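Local coordinates for tRNA (guanine(26)-N(2))-dimethyltransferase (Pyrococcus horikoshii, PDB 2DUL), which probably dimethylates the N2 of guanine 26 in a number of tRNAs, using S-adenosyl-L-methionine as the methyl donor, at residues I4-G9 with V26-R31; I38-L43 with G62-L67. All coordinates share one frame; numbering follows the deposited sequence.

Contact 1 (I4-G9 with V26-R31); sequences IEVQEG and VFYNPR
Tyr28 reaches across to strand 4-8 and ties its phenol to the carboxylate of Glu8. The polar part is one short hydrogen bond, Tyr28 OH giving to Glu8 OE2 at 2.7 Å. OE2 lies at the ring's edge, near its plane, and is met nearly along its own C-O bond; carboxylate and ring planes are turned 38° from each other. Glu8 has CG anti to the backbone N (chi1 172°) and runs extended beyond it, which carries the carboxylate well out from the strand. Its other oxygen, OE1, is held by salt bridges to Arg36 and Arg64, so both oxygens of this buried group are engaged.

The apolar part is looser: Val6 CG2 comes obliquely to Tyr28 CE2 at 4.3 Å. Within 26-31, Asn29 OD1 accepts from Arg31 N at 2.8 Å, an Asx turn that bends the chain as it approaches helix 33-46.

Strand 4-8 pairs with strand 11-15 in a two-stranded antiparallel sheet, where Val6 also touches Ile13 and Ile15. Segment 26-31 lies in the loop between strand 11-15 and helix 33-46, part of which is not modelled, and Arg36 of that helix bonds to Asn29 O and touches Tyr28.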
loop_
_atom_site.group_PDB
_atom_site.type_symbol
_atom_site.label_atom_id
_atom_site.label_comp_id
_atom_site.label_asym_id
_atom_site.label_seq_id
_atom_site.Cartn_x
_atom_site.Cartn_y
_atom_site.Cartn_z
ATOM N N ILE A 4 -13.742 -1.256 -26.346
ATOM C CA ILE A 4 -14.812 -0.450 -25.763
ATOM C C ILE A 4 -14.241 0.786 -25.070
ATOM O O ILE A 4 -13.107 0.768 -24.593
ATOM C CB ILE A 4 -15.603 -1.265 -24.722
ATOM C CG1 ILE A 4 -15.742 -2.716 -25.191
ATOM C CG2 ILE A 4 -16.980 -0.655 -24.524
ATOM C CD1 ILE A 4 -16.345 -3.649 -24.155
ATOM N N GLU A 5 -15.029 1.856 -25.014
ATOM C CA GLU A 5 -14.588 3.087 -24.366
ATOM C C GLU A 5 -15.195 3.230 -22.975
ATOM O O GLU A 5 -16.406 3.102 -22.796
ATOM C CB GLU A 5 -14.959 4.309 -25.213
ATOM C CG GLU A 5 -14.584 5.636 -24.561
ATOM C CD GLU A 5 -14.820 6.832 -25.465
ATOM O OE1 GLU A 5 -15.961 7.011 -25.941
ATOM O OE2 GLU A 5 -13.860 7.597 -25.697
ATOM N N VAL A 6 -14.341 3.493 -21.990
ATOM C CA VAL A 6 -14.780 3.658 -20.611
ATOM C C VAL A 6 -14.127 4.888 -19.992
ATOM O O VAL A 6 -13.110 5.379 -20.482
ATOM C CB VAL A 6 -14.423 2.424 -19.752
ATOM C CG1 VAL A 6 -15.135 1.189 -20.291
ATOM C CG2 VAL A 6 -12.916 2.208 -19.747
ATOM N N GLN A 7 -14.718 5.390 -18.916
ATOM C CA GLN A 7 -14.176 6.557 -18.243
ATOM C C GLN A 7 -13.958 6.303 -16.757
ATOM O O GLN A 7 -14.781 5.669 -16.098
ATOM C CB GLN A 7 -15.108 7.755 -18.426
ATOM C CG GLN A 7 -14.608 9.018 -17.754
ATOM C CD GLN A 7 -15.451 10.228 -18.087
ATOM O OE1 GLN A 7 -16.662 10.235 -17.862
ATOM N NE2 GLN A 7 -14.813 11.262 -18.628
ATOM N N GLU A 8 -12.834 6.793 -16.245
ATOM C CA GLU A 8 -12.490 6.657 -14.835
ATOM C C GLU A 8 -11.864 7.976 -14.409
ATOM O O GLU A 8 -10.793 8.344 -14.892
ATOM C CB GLU A 8 -11.495 5.516 -14.612
ATOM C CG GLU A 8 -10.959 5.469 -13.183
ATOM C CD GLU A 8 -9.996 4.324 -12.933
ATOM O OE1 GLU A 8 -9.076 4.510 -12.110
ATOM O OE2 GLU A 8 -10.164 3.239 -13.538
ATOM N N GLY A 9 -12.532 8.683 -13.503
ATOM C CA GLY A 9 -12.025 9.971 -13.069
ATOM C C GLY A 9 -12.116 10.912 -14.257
ATOM O O GLY A 9 -13.092 10.869 -15.008
ATOM N N VAL A 26 -5.269 -6.627 -23.036
ATOM C CA VAL A 26 -4.728 -5.683 -22.064
ATOM C C VAL A 26 -5.669 -5.618 -20.864
ATOM O O VAL A 26 -6.849 -5.297 -21.001
ATOM C CB VAL A 26 -4.579 -4.273 -22.673
ATOM C CG1 VAL A 26 -3.877 -3.354 -21.683
ATOM C CG2 VAL A 26 -3.799 -4.348 -23.980
ATOM N N PHE A 27 -5.127 -5.922 -19.692
ATOM C CA PHE A 27 -5.885 -5.944 -18.447
ATOM C C PHE A 27 -6.382 -4.597 -17.927
ATOM O O PHE A 27 -5.649 -3.605 -17.917
ATOM C CB PHE A 27 -5.036 -6.608 -17.354
ATOM C CG PHE A 27 -5.758 -6.805 -16.045
ATOM C CD1 PHE A 27 -6.701 -7.822 -15.900
ATOM C CD2 PHE A 27 -5.486 -5.984 -14.954
ATOM C CE1 PHE A 27 -7.360 -8.017 -14.681
ATOM C CE2 PHE A 27 -6.139 -6.169 -13.734
ATOM C CZ PHE A 27 -7.077 -7.188 -13.596
ATOM N N TYR A 28 -7.640 -4.584 -17.497
ATOM C CA TYR A 28 -8.261 -3.409 -16.899
ATOM C C TYR A 28 -9.269 -3.887 -15.863
ATOM O O TYR A 28 -10.156 -4.687 -16.168
ATOM C CB TYR A 28 -8.993 -2.537 -17.922
ATOM C CG TYR A 28 -9.697 -1.370 -17.254
ATOM C CD1 TYR A 28 -8.966 -0.368 -16.612
ATOM C CD2 TYR A 28 -11.093 -1.311 -17.189
ATOM C CE1 TYR A 28 -9.603 0.658 -15.915
ATOM C CE2 TYR A 28 -11.742 -0.289 -16.493
ATOM C CZ TYR A 28 -10.990 0.690 -15.855
ATOM O OH TYR A 28 -11.617 1.681 -15.134
ATOM N N ASN A 29 -9.132 -3.396 -14.639
ATOM C CA ASN A 29 -10.039 -3.775 -13.567
ATOM C C ASN A 29 -10.660 -2.519 -12.970
ATOM O O ASN A 29 -9.990 -1.760 -12.267
ATOM C CB ASN A 29 -9.281 -4.543 -12.486
ATOM C CG ASN A 29 -10.188 -5.051 -11.384
ATOM O OD1 ASN A 29 -11.349 -4.656 -11.286
ATOM N ND2 ASN A 29 -9.656 -5.930 -10.542
ATOM N N PRO A 30 -11.951 -2.278 -13.250
ATOM C CA PRO A 30 -12.635 -1.094 -12.720
ATOM C C PRO A 30 -12.652 -1.070 -11.195
ATOM O O PRO A 30 -12.728 -0.005 -10.579
ATOM C CB PRO A 30 -14.035 -1.199 -13.328
ATOM C CG PRO A 30 -14.221 -2.677 -13.502
ATOM C CD PRO A 30 -12.878 -3.116 -14.033
ATOM N N ARG A 31 -12.572 -2.248 -10.586
ATOM C CA ARG A 31 -12.573 -2.335 -9.131
ATOM C C ARG A 31 -11.323 -1.656 -8.566
ATOM O O ARG A 31 -11.286 -1.295 -7.389
ATOM C CB ARG A 31 -12.626 -3.803 -8.684
ATOM C CG ARG A 31 -13.914 -4.532 -9.090
ATOM C CD ARG A 31 -13.878 -6.001 -8.674
ATOM N NE ARG A 31 -13.886 -6.174 -7.222
ATOM C CZ ARG A 31 -14.971 -6.078 -6.460
ATOM N NH1 ARG A 31 -16.149 -5.811 -7.008
ATOM N NH2 ARG A 31 -14.883 -6.256 -5.148
#

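Contact 2 (I38-L43 with G62-L67); sequences IVVVLL and GIRFAL
Phe65, with the most surface buried here, pushes its ring from helix 60-68 toward helix 33-46 and meets Val39 and Leu43, one turn apart. CG is anti to the carbonyl carbon (chi1 -75°), and this brings the end of the ring nearer to the other helix than its root would suggest. Leu43 CD2 sits over one face in a CH-pi contact, 3.9 Å from the ring centroid and 17° off the normal. Val39 meets the far end: CG1 lies in the ring plane, 3.6 Å from Phe65 CE2, and CG2 sits above that plane, on the side Leu43 takes, 3.6 Å from the same carbon.

Val40 is next in buried surface. Its CG2 lies over one face of the Arg64 guanidinium, offset toward the rim, 4.1 Å from Arg64 NH2. The methyl takes that face while the nitrogens make salt bridges elsewhere: NH2 with Asp37, NE with Glu68 and NH1 with Glu8. Three carboxylates thus fix the group that Val40 packs on.

The two segments run in broadly the same direction, 33° apart, with axes 10.2 Å from each other at closest approach. Strand 50-53 links the two helices, and Val39, Leu43 and Phe65 all touch strand 132-137 beside it. Helices packed in this way on one face of the central sheet are characteristic of the Rossmann-like fold of class I methyltransferases.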
loop_
_atom_site.group_PDB
_atom_site.type_symbol
_atom_site.label_atom_id
_atom_site.label_comp_id
_atom_site.label_asym_id
_atom_site.label_seq_id
_atom_site.Cartn_x
_atom_site.Cartn_y
_atom_site.Cartn_z
ATOM N N ILE A 38 -7.076 6.782 -4.475
ATOM C CA ILE A 38 -6.242 6.979 -3.291
ATOM C C ILE A 38 -4.891 7.582 -3.645
ATOM O O ILE A 38 -4.464 8.565 -3.033
ATOM C CB ILE A 38 -6.020 5.639 -2.523
ATOM C CG1 ILE A 38 -7.368 5.019 -2.151
ATOM C CG2 ILE A 38 -5.196 5.877 -1.261
ATOM C CD1 ILE A 38 -8.246 5.912 -1.303
ATOM N N VAL A 39 -4.216 7.005 -4.633
ATOM C CA VAL A 39 -2.914 7.529 -5.021
ATOM C C VAL A 39 -3.051 8.945 -5.594
ATOM O O VAL A 39 -2.206 9.810 -5.336
ATOM C CB VAL A 39 -2.183 6.572 -6.023
ATOM C CG1 VAL A 39 -3.017 6.346 -7.264
ATOM C CG2 VAL A 39 -0.819 7.143 -6.378
ATOM N N VAL A 40 -4.117 9.192 -6.350
ATOM C CA VAL A 40 -4.350 10.523 -6.914
ATOM C C VAL A 40 -4.477 11.531 -5.773
ATOM O O VAL A 40 -3.915 12.629 -5.828
ATOM C CB VAL A 40 -5.642 10.553 -7.778
ATOM C CG1 VAL A 40 -6.122 11.991 -7.984
ATOM C CG2 VAL A 40 -5.366 9.911 -9.129
ATOM N N VAL A 41 -5.209 11.148 -4.730
ATOM C CA VAL A 41 -5.390 12.023 -3.579
ATOM C C VAL A 41 -4.046 12.308 -2.921
ATOM O O VAL A 41 -3.705 13.460 -2.645
ATOM C CB VAL A 41 -6.335 11.389 -2.536
ATOM C CG1 VAL A 41 -6.337 12.224 -1.254
ATOM C CG2 VAL A 41 -7.745 11.301 -3.106
ATOM N N LEU A 42 -3.280 11.247 -2.689
ATOM C CA LEU A 42 -1.974 11.370 -2.061
ATOM C C LEU A 42 -1.036 12.277 -2.846
ATOM O O LEU A 42 -0.375 13.144 -2.270
ATOM C CB LEU A 42 -1.334 9.985 -1.896
ATOM C CG LEU A 42 0.038 9.966 -1.210
ATOM C CD1 LEU A 42 -0.075 10.606 0.170
ATOM C CD2 LEU A 42 0.550 8.535 -1.099
ATOM N N LEU A 43 -0.980 12.085 -4.159
ATOM C CA LEU A 43 -0.098 12.890 -4.991
ATOM C C LEU A 43 -0.458 14.370 -4.957
ATOM O O LEU A 43 0.406 15.225 -5.151
ATOM C CB LEU A 43 -0.095 12.370 -6.435
ATOM C CG LEU A 43 1.010 11.354 -6.773
ATOM C CD1 LEU A 43 1.110 10.287 -5.700
ATOM C CD2 LEU A 43 0.727 10.734 -8.131
ATOM N N GLY A 62 -1.170 6.158 -15.110
ATOM C CA GLY A 62 -0.357 7.287 -15.531
ATOM C C GLY A 62 -1.178 8.417 -16.137
ATOM O O GLY A 62 -0.888 9.593 -15.918
ATOM N N ILE A 63 -2.203 8.070 -16.908
ATOM C CA ILE A 63 -3.051 9.088 -17.517
ATOM C C ILE A 63 -3.756 9.893 -16.426
ATOM O O ILE A 63 -3.844 11.120 -16.510
ATOM C CB ILE A 63 -4.088 8.451 -18.471
ATOM C CG1 ILE A 63 -3.374 7.943 -19.726
ATOM C CG2 ILE A 63 -5.159 9.474 -18.851
ATOM C CD1 ILE A 63 -4.205 7.005 -20.577
ATOM N N ARG A 64 -4.247 9.217 -15.391
ATOM C CA ARG A 64 -4.913 9.937 -14.308
ATOM C C ARG A 64 -3.899 10.776 -13.528
ATOM O O ARG A 64 -4.220 11.868 -13.060
ATOM C CB ARG A 64 -5.651 8.967 -13.384
ATOM C CG ARG A 64 -6.848 8.308 -14.061
ATOM C CD ARG A 64 -7.758 7.655 -13.043
ATOM N NE ARG A 64 -8.277 8.625 -12.084
ATOM C CZ ARG A 64 -8.872 8.299 -10.941
ATOM N NH1 ARG A 64 -9.028 7.021 -10.612
ATOM N NH2 ARG A 64 -9.298 9.249 -10.118
ATOM N N PHE A 65 -2.675 10.278 -13.387
ATOM C CA PHE A 65 -1.638 11.047 -12.691
ATOM C C PHE A 65 -1.458 12.372 -13.435
ATOM O O PHE A 65 -1.420 13.443 -12.830
ATOM C CB PHE A 65 -0.301 10.301 -12.708
ATOM C CG PHE A 65 -0.227 9.137 -11.754
ATOM C CD1 PHE A 65 0.864 8.269 -11.798
ATOM C CD2 PHE A 65 -1.227 8.908 -10.813
ATOM C CE1 PHE A 65 0.958 7.191 -10.918
ATOM C CE2 PHE A 65 -1.142 7.834 -9.929
ATOM C CZ PHE A 65 -0.048 6.974 -9.983
ATOM N N ALA A 66 -1.346 12.280 -14.755
ATOM C CA ALA A 66 -1.155 13.454 -15.599
ATOM C C ALA A 66 -2.355 14.404 -15.584
ATOM O O ALA A 66 -2.187 15.625 -15.512
ATOM C CB ALA A 66 -0.849 13.017 -17.035
ATOM N N LEU A 67 -3.562 13.848 -15.636
ATOM C CA LEU A 67 -4.771 14.673 -15.650
ATOM C C LEU A 67 -5.252 15.189 -14.298
ATOM O O LEU A 67 -5.909 16.231 -14.234
ATOM C CB LEU A 67 -5.938 13.906 -16.288
ATOM C CG LEU A 67 -5.887 13.527 -17.767
ATOM C CD1 LEU A 67 -7.015 12.540 -18.076
ATOM C CD2 LEU A 67 -6.005 14.777 -18.630
#

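The centres of contacts 1 and 2 lie 15 Å apart, but charged side chains join them directly: Glu8 OE1 of contact 1 is 2.9 Å from Arg64 NH1 of contact 2, a salt bridge. Gly9 CA also packs against Arg64, 4.1 Å from NH2. The N-terminal hairpin is thereby fastened to helix 60-68 as well as to helix 33-46. Both contacts border the predicted S-adenosyl-L-methionine site. Arg36 comes within about 3 Å of Glu8 and about 4 Å of Arg64, side chain to side chain, while Arg61 is about 3 Å from Phe65. In this apo structure the geometry is consistent with Glu8 holding Arg36, a predicted cofactor-binding residue, in place.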